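Local coordinates for cell wall surface anchor family protein (Streptococcus agalactiae serogroup V, PDB 3TW0) that forms the adhesive tip of the group B streptococcal pilus, probably engaging host ligands through a von Willebrand factor type A domain that binds magnesium, at residues N280-F285 with T295-T300; L108-D113 with E157-N162; G68-V73 with T97-T102; Y250-N255 with Y265-G270; S22-R27 with A128-G133. The protein carries 2 engineered substitutions. All blocks are in the same frame, centred on the assembly; numbering follows the deposited sequence.

Overall arrangement
Starting from the N terminus, the loop after strand 11-18 carries S22-R27, which meets A128-G133 in contact 5 and so closes a loop of 100 residues at the magnesium site. Contact 3 is nested inside that loop, joining strands 70-78 and 97-101. Contact 2 crosses contact 5: L108-D113 lies within the same loop, but its partner, at the end of helix 145-159, comes after it. The remaining two follow in series. Contact 4 closes a short loop around helix 257-263 and reaches the same antiparallel sheet as contact 3; contact 1 staples the loop between strand 271-276 and helix 302-312. Contacts 2 and 4 lie on opposite sides of the chain's centre, their centres about 55 Å apart.

Contact 1 (N280-F285 with T295-T300)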
# COMPACT_ATOMS: atom_id res chain seq x y z
N ASN A 280 1.51 -0.96 -13.46
CA ASN A 280 1.63 0.47 -13.16
C ASN A 280 0.77 1.41 -14.01
O ASN A 280 0.82 2.62 -13.80
CB ASN A 280 3.09 0.92 -13.22
CG ASN A 280 3.85 0.56 -11.95
OD1 ASN A 280 3.36 0.77 -10.83
ND2 ASN A 280 5.07 0.01 -12.12
N TRP A 281 0.01 0.85 -14.95
CA TRP A 281 -0.73 1.60 -15.96
C TRP A 281 -2.08 2.06 -15.45
O TRP A 281 -2.70 1.40 -14.61
CB TRP A 281 -1.03 0.71 -17.18
CG TRP A 281 0.16 0.28 -18.01
CD1 TRP A 281 1.49 0.51 -17.76
CD2 TRP A 281 0.12 -0.53 -19.20
NE1 TRP A 281 2.27 -0.05 -18.74
CE2 TRP A 281 1.46 -0.71 -19.63
CE3 TRP A 281 -0.92 -1.10 -19.96
CZ2 TRP A 281 1.79 -1.43 -20.78
CZ3 TRP A 281 -0.58 -1.83 -21.10
CH2 TRP A 281 0.77 -1.97 -21.52
N VAL A 282 -2.60 3.14 -16.00
CA VAL A 282 -4.03 3.44 -15.80
C VAL A 282 -4.79 2.21 -16.29
O VAL A 282 -4.41 1.59 -17.28
CB VAL A 282 -4.44 4.73 -16.55
CG1 VAL A 282 -5.96 4.91 -16.54
CG2 VAL A 282 -3.79 5.91 -15.90
N TYR A 283 -5.82 1.81 -15.55
CA TYR A 283 -6.61 0.67 -15.97
C TYR A 283 -8.09 0.94 -15.61
O TYR A 283 -8.40 1.87 -14.86
CB TYR A 283 -6.10 -0.64 -15.32
CG TYR A 283 -6.56 -0.80 -13.88
CD1 TYR A 283 -5.92 -0.12 -12.85
CD2 TYR A 283 -7.66 -1.60 -13.57
CE1 TYR A 283 -6.35 -0.25 -11.53
CE2 TYR A 283 -8.12 -1.73 -12.24
CZ TYR A 283 -7.46 -1.05 -11.24
OH TYR A 283 -7.88 -1.18 -9.96
N PRO A 284 -9.00 0.13 -16.14
CA PRO A 284 -8.80 -1.07 -16.96
C PRO A 284 -8.36 -0.75 -18.39
O PRO A 284 -8.50 0.39 -18.85
CB PRO A 284 -10.18 -1.72 -16.97
CG PRO A 284 -11.12 -0.53 -16.83
CD PRO A 284 -10.43 0.51 -16.05
N PHE A 285 -7.77 -1.75 -19.04
CA PHE A 285 -7.41 -1.74 -20.46
C PHE A 285 -7.67 -3.16 -21.02
O PHE A 285 -7.58 -4.15 -20.28
CB PHE A 285 -5.93 -1.34 -20.64
CG PHE A 285 -4.95 -2.22 -19.88
CD1 PHE A 285 -4.54 -3.44 -20.39
CD2 PHE A 285 -4.46 -1.82 -18.64
CE1 PHE A 285 -3.66 -4.27 -19.68
CE2 PHE A 285 -3.55 -2.63 -17.93
CZ PHE A 285 -3.15 -3.85 -18.46
N THR A 295 -14.11 4.92 -20.71
CA THR A 295 -15.00 5.50 -19.69
C THR A 295 -14.32 5.58 -18.32
O THR A 295 -13.48 6.43 -18.12
CB THR A 295 -16.39 4.79 -19.62
OG1 THR A 295 -16.22 3.42 -19.23
CG2 THR A 295 -17.13 4.86 -20.96
N LYS A 296 -14.69 4.72 -17.38
CA LYS A 296 -14.13 4.80 -16.04
C LYS A 296 -12.65 4.47 -16.12
O LYS A 296 -12.28 3.48 -16.80
CB LYS A 296 -14.81 3.76 -15.12
CG LYS A 296 -14.29 3.75 -13.66
CD LYS A 296 -14.63 5.07 -12.94
CE LYS A 296 -13.72 5.32 -11.77
NZ LYS A 296 -14.06 6.50 -10.92
N GLN A 297 -11.82 5.26 -15.41
CA GLN A 297 -10.37 5.02 -15.30
C GLN A 297 -9.89 5.15 -13.87
O GLN A 297 -10.16 6.17 -13.19
CB GLN A 297 -9.56 5.96 -16.19
CG GLN A 297 -9.67 5.72 -17.71
CD GLN A 297 -8.91 6.77 -18.52
OE1 GLN A 297 -8.69 6.62 -19.73
NE2 GLN A 297 -8.52 7.85 -17.87
N ILE A 298 -9.18 4.12 -13.40
CA ILE A 298 -8.53 4.18 -12.08
C ILE A 298 -7.15 4.79 -12.33
O ILE A 298 -6.42 4.30 -13.17
CB ILE A 298 -8.44 2.77 -11.44
CG1 ILE A 298 -9.84 2.12 -11.35
CG2 ILE A 298 -7.70 2.77 -10.11
CD1 ILE A 298 -10.83 2.84 -10.42
N LYS A 299 -6.81 5.87 -11.62
CA LYS A 299 -5.56 6.62 -11.90
C LYS A 299 -4.65 6.78 -10.70
O LYS A 299 -3.52 7.28 -10.83
CB LYS A 299 -5.90 7.99 -12.49
CG LYS A 299 -6.73 7.95 -13.79
CD LYS A 299 -7.40 9.30 -14.09
CE LYS A 299 -7.55 9.49 -15.58
NZ LYS A 299 -8.91 10.03 -15.98
N THR A 300 -5.13 6.39 -9.52
CA THR A 300 -4.29 6.35 -8.31
C THR A 300 -4.47 5.07 -7.46
O THR A 300 -5.38 4.29 -7.69
CB THR A 300 -4.61 7.53 -7.39
OG1 THR A 300 -5.93 7.35 -6.86
CG2 THR A 300 -4.50 8.86 -8.14
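Y283 and I298 face each other as a single antiparallel hydrogen-bonded pair, and the two bonds are unequal. I298 N gives its hydrogen to Y283 O at 2.8 Å, arriving almost in line with the carbonyl (174° at the oxygen). The return bond, Y283 N to I298 O, is weak at 3.5 Å. I298 O is also brushed by a methyl, V282 CG1, at 3.5 Å; the same methyl lies 3.8 Å from Q297 CB. With Y283 CG between its own backbone N and carbonyl carbon (chi1 79°), the ring is set alongside I298, the two side chains pointing the same way. I298 CB lies over a ring face in a CH-pi contact, 4.1 Å from the Y283 centroid, and I298 CG2 touches Y283 CE1 at 3.6 Å.

This bridge lies in the long excursion that the chain makes between 165-172 and 319-324, neighbouring strands of the parallel sheet of the vWA fold, just ahead of helix 302-312. Neighbouring loops satisfy much of the rest. Backbone bonds tie V282 to F234, K299 to L233 and P284, which follows a cis peptide, to S293. P284 CD rests 3.6 Å from K296 O, which also accepts from S293 OG. Y283 OH is hydrogen-bonded to I182 N, and its ring forms a cation-pi contact with K225. K296 NZ makes a salt bridge to E303, whose backbone N is capped by T300 OG1.

Contact 2 (L108-D113 with E157-N162)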
# COMPACT_ATOMS: atom_id res chain seq x y z
N LEU A 108 -0.09 -10.05 16.02
CA LEU A 108 -1.31 -10.25 15.24
C LEU A 108 -2.49 -10.80 16.04
O LEU A 108 -3.56 -11.03 15.49
CB LEU A 108 -1.01 -11.12 14.01
CG LEU A 108 -0.01 -10.53 12.99
CD1 LEU A 108 0.43 -11.57 11.92
CD2 LEU A 108 -0.64 -9.32 12.32
N ASN A 109 -2.27 -11.01 17.34
CA ASN A 109 -3.32 -11.40 18.27
C ASN A 109 -3.66 -10.30 19.28
O ASN A 109 -2.78 -9.74 19.96
CB ASN A 109 -2.93 -12.66 19.00
CG ASN A 109 -2.54 -13.75 18.06
OD1 ASN A 109 -1.44 -14.31 18.18
ND2 ASN A 109 -3.41 -14.06 17.09
N LEU A 110 -4.93 -9.95 19.36
CA LEU A 110 -5.34 -8.93 20.30
C LEU A 110 -4.94 -9.45 21.66
O LEU A 110 -5.17 -10.63 21.96
CB LEU A 110 -6.85 -8.72 20.26
CG LEU A 110 -7.33 -7.95 19.04
CD1 LEU A 110 -8.87 -8.09 18.92
CD2 LEU A 110 -6.88 -6.47 19.16
N THR A 111 -4.31 -8.59 22.47
CA THR A 111 -3.89 -9.04 23.79
C THR A 111 -3.99 -7.97 24.88
O THR A 111 -3.87 -6.78 24.58
CB THR A 111 -2.48 -9.69 23.73
OG1 THR A 111 -2.20 -10.36 24.99
CG2 THR A 111 -1.39 -8.62 23.38
N ASN A 112 -4.27 -8.42 26.11
CA ASN A 112 -4.05 -7.64 27.36
C ASN A 112 -3.06 -8.30 28.33
O ASN A 112 -2.87 -7.83 29.46
CB ASN A 112 -5.35 -7.35 28.12
CG ASN A 112 -6.17 -8.60 28.42
OD1 ASN A 112 -5.63 -9.71 28.57
ND2 ASN A 112 -7.49 -8.43 28.49
N ASP A 113 -2.44 -9.39 27.91
CA ASP A 113 -1.38 -9.97 28.70
C ASP A 113 -0.18 -9.04 28.70
O ASP A 113 0.35 -8.70 27.63
CB ASP A 113 -1.00 -11.35 28.20
CG ASP A 113 0.08 -11.97 29.03
OD1 ASP A 113 1.25 -11.56 28.93
OD2 ASP A 113 -0.24 -12.87 29.81
N GLU A 157 -12.65 -8.81 13.16
CA GLU A 157 -13.78 -9.66 12.83
C GLU A 157 -13.59 -11.09 13.29
O GLU A 157 -14.57 -11.77 13.61
CB GLU A 157 -14.05 -9.64 11.33
CG GLU A 157 -14.31 -8.26 10.80
CD GLU A 157 -15.19 -8.27 9.58
OE1 GLU A 157 -14.75 -8.79 8.52
OE2 GLU A 157 -16.35 -7.76 9.69
N THR A 158 -12.35 -11.54 13.33
CA THR A 158 -11.98 -12.89 13.76
C THR A 158 -11.93 -13.01 15.28
O THR A 158 -12.31 -14.03 15.82
CB THR A 158 -10.57 -13.28 13.25
OG1 THR A 158 -10.45 -12.91 11.87
CG2 THR A 158 -10.36 -14.77 13.34
N GLN A 159 -11.42 -11.97 15.94
CA GLN A 159 -11.00 -12.10 17.34
C GLN A 159 -11.75 -11.20 18.34
O GLN A 159 -11.62 -11.40 19.55
CB GLN A 159 -9.49 -11.81 17.47
CG GLN A 159 -8.56 -12.67 16.65
CD GLN A 159 -7.12 -12.18 16.77
OE1 GLN A 159 -6.73 -11.53 17.76
NE2 GLN A 159 -6.32 -12.46 15.75
N SER A 160 -12.46 -10.20 17.85
CA SER A 160 -13.35 -9.43 18.69
C SER A 160 -14.82 -9.89 18.50
O SER A 160 -15.08 -11.06 18.13
CB SER A 160 -13.18 -7.94 18.41
OG SER A 160 -13.79 -7.13 19.40
N SER A 161 -15.76 -8.99 18.76
CA SER A 161 -17.19 -9.32 18.73
C SER A 161 -17.98 -8.02 18.68
O SER A 161 -17.41 -6.95 18.92
CB SER A 161 -17.61 -10.16 19.96
OG SER A 161 -17.68 -9.39 21.16
N ASN A 162 -19.27 -8.13 18.35
CA ASN A 162 -20.18 -6.97 18.24
C ASN A 162 -20.40 -6.22 19.57
O ASN A 162 -20.72 -5.02 19.57
CB ASN A 162 -21.53 -7.43 17.66
CG ASN A 162 -22.41 -6.27 17.19
OD1 ASN A 162 -21.92 -5.22 16.74
ND2 ASN A 162 -23.74 -6.48 17.26
O HOH W 1 -6.53 -12.67 20.34
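Q159 uses both ends of its side-chain amide to read the backbone of L108 and L110. NE2 donates to L108 O at 3.1 Å, with that oxygen close to the amide plane, and OE1 accepts from L110 N at 2.9 Å along a nearly straight N-H (169°). The chain extended beyond CG brings the amide across to the corner the backbone turns at N109. A water donates to OE1 at 2.8 Å and also to L110 O, so OE1 has two donors. Alongside these bonds L110 CD1 meets Q159 CB at 4.0 Å.

One layer out, the L110 side chain also packs on R55, A57 and I155, and T111 shares a backbone bond with V56. At the helix end R55 NH2 hydrogen-bonds Q159 O, and just past it S160 OG bonds to D12. The result is a helix C terminus, that of 145-159, tied by a glutamine to the extended chain beside strand 55-61, an outermost strand of the parallel sheet, within the layered alpha/beta architecture of a vWA domain.

Contact 3 (G68-V73 with T97-T102); sequences GTEATV and TFTATT
G68-V73 and T97-T102 form an antiparallel beta ladder on the antiparallel sheet built around strand 70-78, inside the vWA region but apart from its parallel sheet. A71 with A100 and V73 with F98 are the hydrogen-bonded pairs, and each exchanges two backbone bonds; A71 N to A100 O is 2.8 Å. Between them, T72 and T99 make a non-hydrogen-bonded pair whose hydroxyls bond, OG1 to OG1, at 2.7 Å. On that same face E70 CG lies 3.7 Å from T99 CG2. The other face carries A71, A100, V73 and F98, with V73 CG2 4.1 Å from F98 CB.

T102 closes the end of the ladder with a double grip. T102 N, 3.0 Å from T69 O, stands above the carbonyl plane, whereas T102 OG1, 2.9 Å from the same oxygen, lies in it on a lone pair. OG1 is placed there by chi1 54°, between the backbone N and the carbonyl carbon, where it also receives a weak bond from G68 N.

Around the ladder, F140 packs on V73 and A100, W91 meets the F98 ring edge-to-face, Y221 of helix 220-223 touches T72 and T97, and strand 70-78 also pairs with strands 84-85 and 271-276.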
# COMPACT_ATOMS: atom_id res chain seq x y z
N GLY A 68 7.29 -11.52 9.64
CA GLY A 68 8.33 -12.55 9.72
C GLY A 68 8.13 -13.71 8.76
O GLY A 68 8.90 -14.69 8.80
N THR A 69 7.13 -13.63 7.89
CA THR A 69 6.99 -14.65 6.83
C THR A 69 7.71 -14.23 5.56
O THR A 69 8.10 -13.07 5.40
CB THR A 69 5.53 -15.03 6.48
OG1 THR A 69 4.78 -13.83 6.21
CG2 THR A 69 4.89 -15.83 7.64
N GLU A 70 7.91 -15.21 4.68
CA GLU A 70 8.44 -15.00 3.38
C GLU A 70 7.39 -14.31 2.48
O GLU A 70 6.24 -14.68 2.47
CB GLU A 70 8.79 -16.35 2.78
CG GLU A 70 9.55 -16.26 1.46
CD GLU A 70 9.99 -17.63 0.94
OE1 GLU A 70 11.19 -17.97 1.05
OE2 GLU A 70 9.12 -18.36 0.43
N ALA A 71 7.83 -13.35 1.69
CA ALA A 71 6.96 -12.68 0.74
C ALA A 71 7.69 -12.51 -0.59
O ALA A 71 8.95 -12.52 -0.62
CB ALA A 71 6.53 -11.31 1.30
N THR A 72 6.92 -12.32 -1.66
CA THR A 72 7.44 -12.09 -3.02
C THR A 72 6.79 -10.85 -3.64
O THR A 72 5.61 -10.60 -3.43
CB THR A 72 7.20 -13.32 -3.92
OG1 THR A 72 7.91 -14.44 -3.37
CG2 THR A 72 7.70 -13.09 -5.29
N VAL A 73 7.58 -10.07 -4.37
CA VAL A 73 7.08 -8.90 -5.03
C VAL A 73 7.63 -8.93 -6.44
O VAL A 73 8.65 -9.60 -6.69
CB VAL A 73 7.48 -7.57 -4.30
CG1 VAL A 73 6.85 -7.47 -2.90
CG2 VAL A 73 9.00 -7.43 -4.20
N THR A 97 11.39 -10.45 -9.96
CA THR A 97 10.69 -10.74 -8.72
C THR A 97 11.76 -10.81 -7.64
O THR A 97 12.95 -11.06 -7.94
CB THR A 97 9.91 -12.09 -8.73
OG1 THR A 97 10.81 -13.18 -8.97
CG2 THR A 97 8.78 -12.08 -9.78
N PHE A 98 11.35 -10.54 -6.40
CA PHE A 98 12.24 -10.70 -5.25
C PHE A 98 11.49 -11.48 -4.20
O PHE A 98 10.27 -11.28 -4.03
CB PHE A 98 12.61 -9.36 -4.64
CG PHE A 98 13.59 -8.57 -5.46
CD1 PHE A 98 14.95 -8.65 -5.19
CD2 PHE A 98 13.15 -7.74 -6.48
CE1 PHE A 98 15.86 -7.90 -5.93
CE2 PHE A 98 14.04 -7.00 -7.23
CZ PHE A 98 15.41 -7.08 -6.95
N THR A 99 12.21 -12.33 -3.47
CA THR A 99 11.58 -13.18 -2.47
C THR A 99 12.46 -13.08 -1.24
O THR A 99 13.68 -13.21 -1.36
CB THR A 99 11.45 -14.63 -3.00
OG1 THR A 99 10.53 -14.64 -4.10
CG2 THR A 99 10.96 -15.60 -1.94
N ALA A 100 11.86 -12.76 -0.09
CA ALA A 100 12.63 -12.59 1.15
C ALA A 100 11.78 -12.83 2.38
O ALA A 100 10.55 -12.90 2.29
CB ALA A 100 13.24 -11.20 1.24
N THR A 101 12.47 -12.92 3.53
CA THR A 101 11.83 -13.04 4.81
C THR A 101 11.70 -11.65 5.42
O THR A 101 12.70 -10.93 5.57
CB THR A 101 12.65 -13.98 5.74
OG1 THR A 101 12.69 -15.29 5.16
CG2 THR A 101 12.03 -14.07 7.12
N THR A 102 10.47 -11.26 5.75
CA THR A 102 10.21 -9.91 6.29
C THR A 102 10.66 -9.87 7.73
O THR A 102 10.74 -10.91 8.37
CB THR A 102 8.69 -9.56 6.22
OG1 THR A 102 7.94 -10.58 6.89
CG2 THR A 102 8.21 -9.43 4.75

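Contact 4 (Y250-N255 with Y265-G270); sequences YRVPQN and YAINSG
V252 and G270 meet main chain to main chain: V252 N donates to G270 O at 3.1 Å over a nearly straight N-H (171°). The bond comes two residues beyond the backbone pairing of Y250 with I272, so it carries the antiparallel match of strands 249-251 and 271-276 slightly past the end of the first strand. On the other segment the chain makes a sharp bend. The peptide between S269 and G270 is cis, and S269 itself has a positive phi of 33°; its OG donates to N268 OD1 at 2.9 Å, a bond between neighbours on the bend.

Two apolar side chains complete the contact, crossing at about a right angle. The valine is unusual: at chi1 14°, V252 CG1 nearly eclipses its own backbone N. As modelled, CG1 lies 3.0 Å from G270 O and 3.7 Å from I267 CG2; its placing is doubtful, and the contact with the isoleucine shares that doubt. Helix 257-263, in the loop this contact closes, packs on both residues, L257 and M260 against V252 and S261 against I267. I267 also rests on I272.

Across these two segments the firm link is therefore the single backbone hydrogen bond, with a smaller apolar contribution from V252 and I267 and no polar side chain bonded from one segment to the other.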
# COMPACT_ATOMS: atom_id res chain seq x y z
N TYR A 250 17.16 0.36 -23.16
CA TYR A 250 18.18 -0.49 -22.56
C TYR A 250 19.07 -0.97 -23.71
O TYR A 250 18.62 -1.75 -24.55
CB TYR A 250 17.49 -1.68 -21.90
CG TYR A 250 18.38 -2.70 -21.23
CD1 TYR A 250 18.69 -2.59 -19.88
CD2 TYR A 250 18.87 -3.79 -21.92
CE1 TYR A 250 19.47 -3.52 -19.25
CE2 TYR A 250 19.67 -4.75 -21.30
CZ TYR A 250 19.97 -4.59 -19.96
OH TYR A 250 20.77 -5.52 -19.33
N ARG A 251 20.30 -0.47 -23.76
CA ARG A 251 21.26 -0.96 -24.73
C ARG A 251 21.62 -2.40 -24.38
O ARG A 251 22.03 -2.67 -23.27
CB ARG A 251 22.52 -0.09 -24.73
CG ARG A 251 23.45 -0.33 -25.90
CD ARG A 251 24.56 0.71 -25.89
NE ARG A 251 25.56 0.44 -26.91
CZ ARG A 251 26.27 1.40 -27.51
NH1 ARG A 251 26.07 2.68 -27.20
NH2 ARG A 251 27.15 1.06 -28.43
N VAL A 252 21.46 -3.33 -25.32
CA VAL A 252 21.91 -4.69 -25.02
C VAL A 252 23.36 -4.94 -25.45
O VAL A 252 23.72 -4.67 -26.60
CB VAL A 252 20.88 -5.81 -25.45
CG1 VAL A 252 19.80 -5.28 -26.39
CG2 VAL A 252 21.58 -7.06 -25.99
N PRO A 253 24.21 -5.41 -24.52
CA PRO A 253 25.63 -5.64 -24.81
C PRO A 253 25.86 -6.74 -25.88
O PRO A 253 25.04 -7.65 -26.01
CB PRO A 253 26.20 -6.06 -23.45
CG PRO A 253 25.28 -5.41 -22.44
CD PRO A 253 23.92 -5.57 -23.07
N GLN A 254 26.98 -6.62 -26.61
CA GLN A 254 27.41 -7.60 -27.62
C GLN A 254 27.35 -9.04 -27.12
O GLN A 254 26.62 -9.86 -27.69
CB GLN A 254 28.85 -7.29 -28.06
CG GLN A 254 29.02 -5.96 -28.79
CD GLN A 254 30.41 -5.35 -28.58
OE1 GLN A 254 30.88 -4.55 -29.39
NE2 GLN A 254 31.06 -5.73 -27.48
N ASN A 255 28.11 -9.33 -26.07
CA ASN A 255 28.07 -10.64 -25.40
C ASN A 255 26.65 -11.11 -25.06
O ASN A 255 26.36 -12.30 -25.12
CB ASN A 255 28.94 -10.63 -24.14
CG ASN A 255 28.65 -9.42 -23.24
OD1 ASN A 255 28.09 -9.57 -22.15
ND2 ASN A 255 29.03 -8.23 -23.69
N TYR A 265 12.90 -10.74 -26.20
CA TYR A 265 12.77 -9.31 -26.05
C TYR A 265 12.67 -8.60 -27.39
O TYR A 265 13.28 -9.04 -28.38
CB TYR A 265 13.95 -8.75 -25.29
CG TYR A 265 13.96 -9.11 -23.82
CD1 TYR A 265 14.74 -10.16 -23.34
CD2 TYR A 265 13.19 -8.40 -22.92
CE1 TYR A 265 14.76 -10.46 -21.97
CE2 TYR A 265 13.20 -8.70 -21.56
CZ TYR A 265 13.98 -9.71 -21.09
OH TYR A 265 13.97 -9.97 -19.75
N ALA A 266 11.90 -7.53 -27.43
CA ALA A 266 11.85 -6.67 -28.59
C ALA A 266 13.14 -5.86 -28.61
O ALA A 266 13.36 -5.03 -27.72
CB ALA A 266 10.65 -5.74 -28.54
N ILE A 267 14.00 -6.13 -29.59
CA ILE A 267 15.28 -5.43 -29.70
C ILE A 267 15.35 -4.76 -31.06
O ILE A 267 15.30 -5.44 -32.08
CB ILE A 267 16.49 -6.38 -29.56
CG1 ILE A 267 16.32 -7.33 -28.38
CG2 ILE A 267 17.78 -5.58 -29.43
CD1 ILE A 267 17.28 -8.49 -28.40
N ASN A 268 15.44 -3.44 -31.06
CA ASN A 268 15.54 -2.68 -32.29
C ASN A 268 16.93 -2.07 -32.40
O ASN A 268 17.17 -0.96 -31.90
CB ASN A 268 14.45 -1.60 -32.35
CG ASN A 268 14.53 -0.75 -33.63
OD1 ASN A 268 15.51 -0.81 -34.39
ND2 ASN A 268 13.51 0.05 -33.86
N SER A 269 17.82 -2.82 -33.04
CA SER A 269 19.20 -2.41 -33.33
C SER A 269 19.95 -1.50 -32.35
O SER A 269 19.97 -0.28 -32.53
CB SER A 269 19.29 -1.80 -34.73
OG SER A 269 18.37 -0.73 -34.92
N GLY A 270 20.53 -2.03 -31.27
CA GLY A 270 20.06 -3.21 -30.57
C GLY A 270 19.62 -2.67 -29.20
O GLY A 270 20.29 -2.89 -28.20

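Contact 5 (S22-R27 with A128-G133). With MG (magnesium ion), chain E; ACT (acetate ion), chain F.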
# COMPACT_ATOMS: atom_id res chain seq x y z
N SER A 22 9.16 5.30 2.10
CA SER A 22 8.90 6.74 2.26
C SER A 22 8.98 7.15 3.74
O SER A 22 9.13 8.35 4.06
CB SER A 22 7.55 7.14 1.65
OG SER A 22 6.45 6.60 2.39
N MET A 23 8.90 6.17 4.66
CA MET A 23 8.94 6.50 6.08
C MET A 23 10.38 6.55 6.62
O MET A 23 10.58 6.93 7.76
CB MET A 23 8.09 5.50 6.91
CG MET A 23 6.62 5.45 6.53
SD MET A 23 5.66 6.87 7.10
CE MET A 23 5.63 6.60 8.85
N ASN A 24 11.37 6.14 5.82
CA ASN A 24 12.78 6.25 6.25
C ASN A 24 13.06 7.63 6.87
O ASN A 24 12.59 8.66 6.35
CB ASN A 24 13.75 5.94 5.11
CG ASN A 24 15.22 6.12 5.51
OD1 ASN A 24 15.75 7.23 5.47
ND2 ASN A 24 15.87 5.04 5.88
N ASN A 25 13.79 7.65 7.98
CA ASN A 25 13.98 8.88 8.77
C ASN A 25 14.65 10.07 8.03
O ASN A 25 14.39 11.23 8.34
CB ASN A 25 14.70 8.58 10.11
CG ASN A 25 13.83 7.79 11.08
OD1 ASN A 25 12.65 8.10 11.28
ND2 ASN A 25 14.41 6.75 11.70
N GLU A 26 15.48 9.75 7.03
CA GLU A 26 16.10 10.76 6.15
C GLU A 26 15.12 11.50 5.23
O GLU A 26 15.34 12.69 4.93
CB GLU A 26 17.20 10.12 5.30
CG GLU A 26 18.41 9.64 6.11
CD GLU A 26 19.58 9.24 5.24
OE1 GLU A 26 20.73 9.29 5.71
OE2 GLU A 26 19.36 8.86 4.08
N ARG A 27 14.05 10.81 4.79
CA ARG A 27 13.08 11.37 3.80
C ARG A 27 12.48 12.69 4.23
O ARG A 27 12.40 12.99 5.43
CB ARG A 27 11.92 10.39 3.51
CG ARG A 27 12.31 9.06 2.89
CD ARG A 27 12.70 9.23 1.40
NE ARG A 27 13.00 7.94 0.77
CZ ARG A 27 12.18 7.30 -0.06
NH1 ARG A 27 10.99 7.81 -0.39
NH2 ARG A 27 12.56 6.15 -0.59
N ALA A 128 12.84 2.71 8.81
CA ALA A 128 12.43 1.99 7.59
C ALA A 128 13.66 1.72 6.66
O ALA A 128 14.74 2.26 6.91
CB ALA A 128 11.35 2.78 6.86
N GLU A 129 13.50 0.90 5.61
CA GLU A 129 14.64 0.52 4.74
C GLU A 129 15.22 1.68 3.94
O GLU A 129 14.53 2.65 3.62
CB GLU A 129 14.31 -0.61 3.76
CG GLU A 129 13.79 -1.93 4.33
CD GLU A 129 14.69 -2.60 5.36
OE1 GLU A 129 15.92 -2.32 5.42
OE2 GLU A 129 14.14 -3.40 6.13
N HIS A 130 16.51 1.53 3.62
CA HIS A 130 17.29 2.54 2.92
C HIS A 130 17.81 1.93 1.63
O HIS A 130 18.26 0.79 1.61
CB HIS A 130 18.47 3.01 3.79
CG HIS A 130 19.17 4.23 3.26
ND1 HIS A 130 19.58 5.27 4.08
CD2 HIS A 130 19.52 4.59 2.00
CE1 HIS A 130 20.15 6.21 3.35
NE2 HIS A 130 20.11 5.83 2.08
N ILE A 131 17.73 2.70 0.54
CA ILE A 131 18.16 2.26 -0.79
C ILE A 131 19.61 1.73 -0.77
O ILE A 131 19.98 0.89 -1.60
CB ILE A 131 17.96 3.39 -1.86
CG1 ILE A 131 18.17 2.87 -3.30
CG2 ILE A 131 18.84 4.61 -1.56
CD1 ILE A 131 17.55 3.78 -4.37
N ASN A 132 20.40 2.21 0.20
CA ASN A 132 21.78 1.75 0.46
C ASN A 132 21.99 0.83 1.71
O ASN A 132 23.12 0.44 2.04
CB ASN A 132 22.74 2.96 0.47
CG ASN A 132 22.75 3.72 -0.88
OD1 ASN A 132 22.54 3.13 -1.94
ND2 ASN A 132 22.98 5.02 -0.83
N GLY A 133 20.90 0.45 2.39
CA GLY A 133 21.00 -0.49 3.51
C GLY A 133 20.82 -1.92 3.01
O GLY A 133 21.59 -2.39 2.19
MG MG E . 5.27 4.90 1.82
C ACT F . 6.80 3.76 -0.64
O ACT F . 6.77 4.29 0.49
OXT ACT F . 5.67 3.44 -1.08
CH3 ACT F . 8.08 3.52 -1.41
O HOH W 2 4.00 5.64 3.06
O HOH W 3 4.50 6.29 0.28
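A128 O accepts from N24 ND2 at 3.2 Å, the donor standing well above the carbonyl plane, 51° out of it. This bond flanks the MIDAS of the vWA domain: D18, S20 and S22 form its DxSxS sequence. S22 OG binds the magnesium at 2.1 Å, with S20, T143, two waters and an acetate oxygen completing the shell. The acetate O, 2.1 Å from the magnesium, also takes a hydrogen bond from S22 N. The acetate, probably from the crystallisation liquor, may mimic the ligand carboxylate that coordinates the metal in related MIDAS domains. D173 reaches the site through a hydrogen bond to S22 OG.

The metal loop continues directly into the contact. In N24, chi1 177° sets CG anti to the backbone N, on the way to the other loop where ND2 finds its acceptor, while OD1 caps the following turn by accepting from E26 N at 3.0 Å. M23 CB meets A128 CB at 4.2 Å, and A128 CB settles 3.5 Å from N24 N.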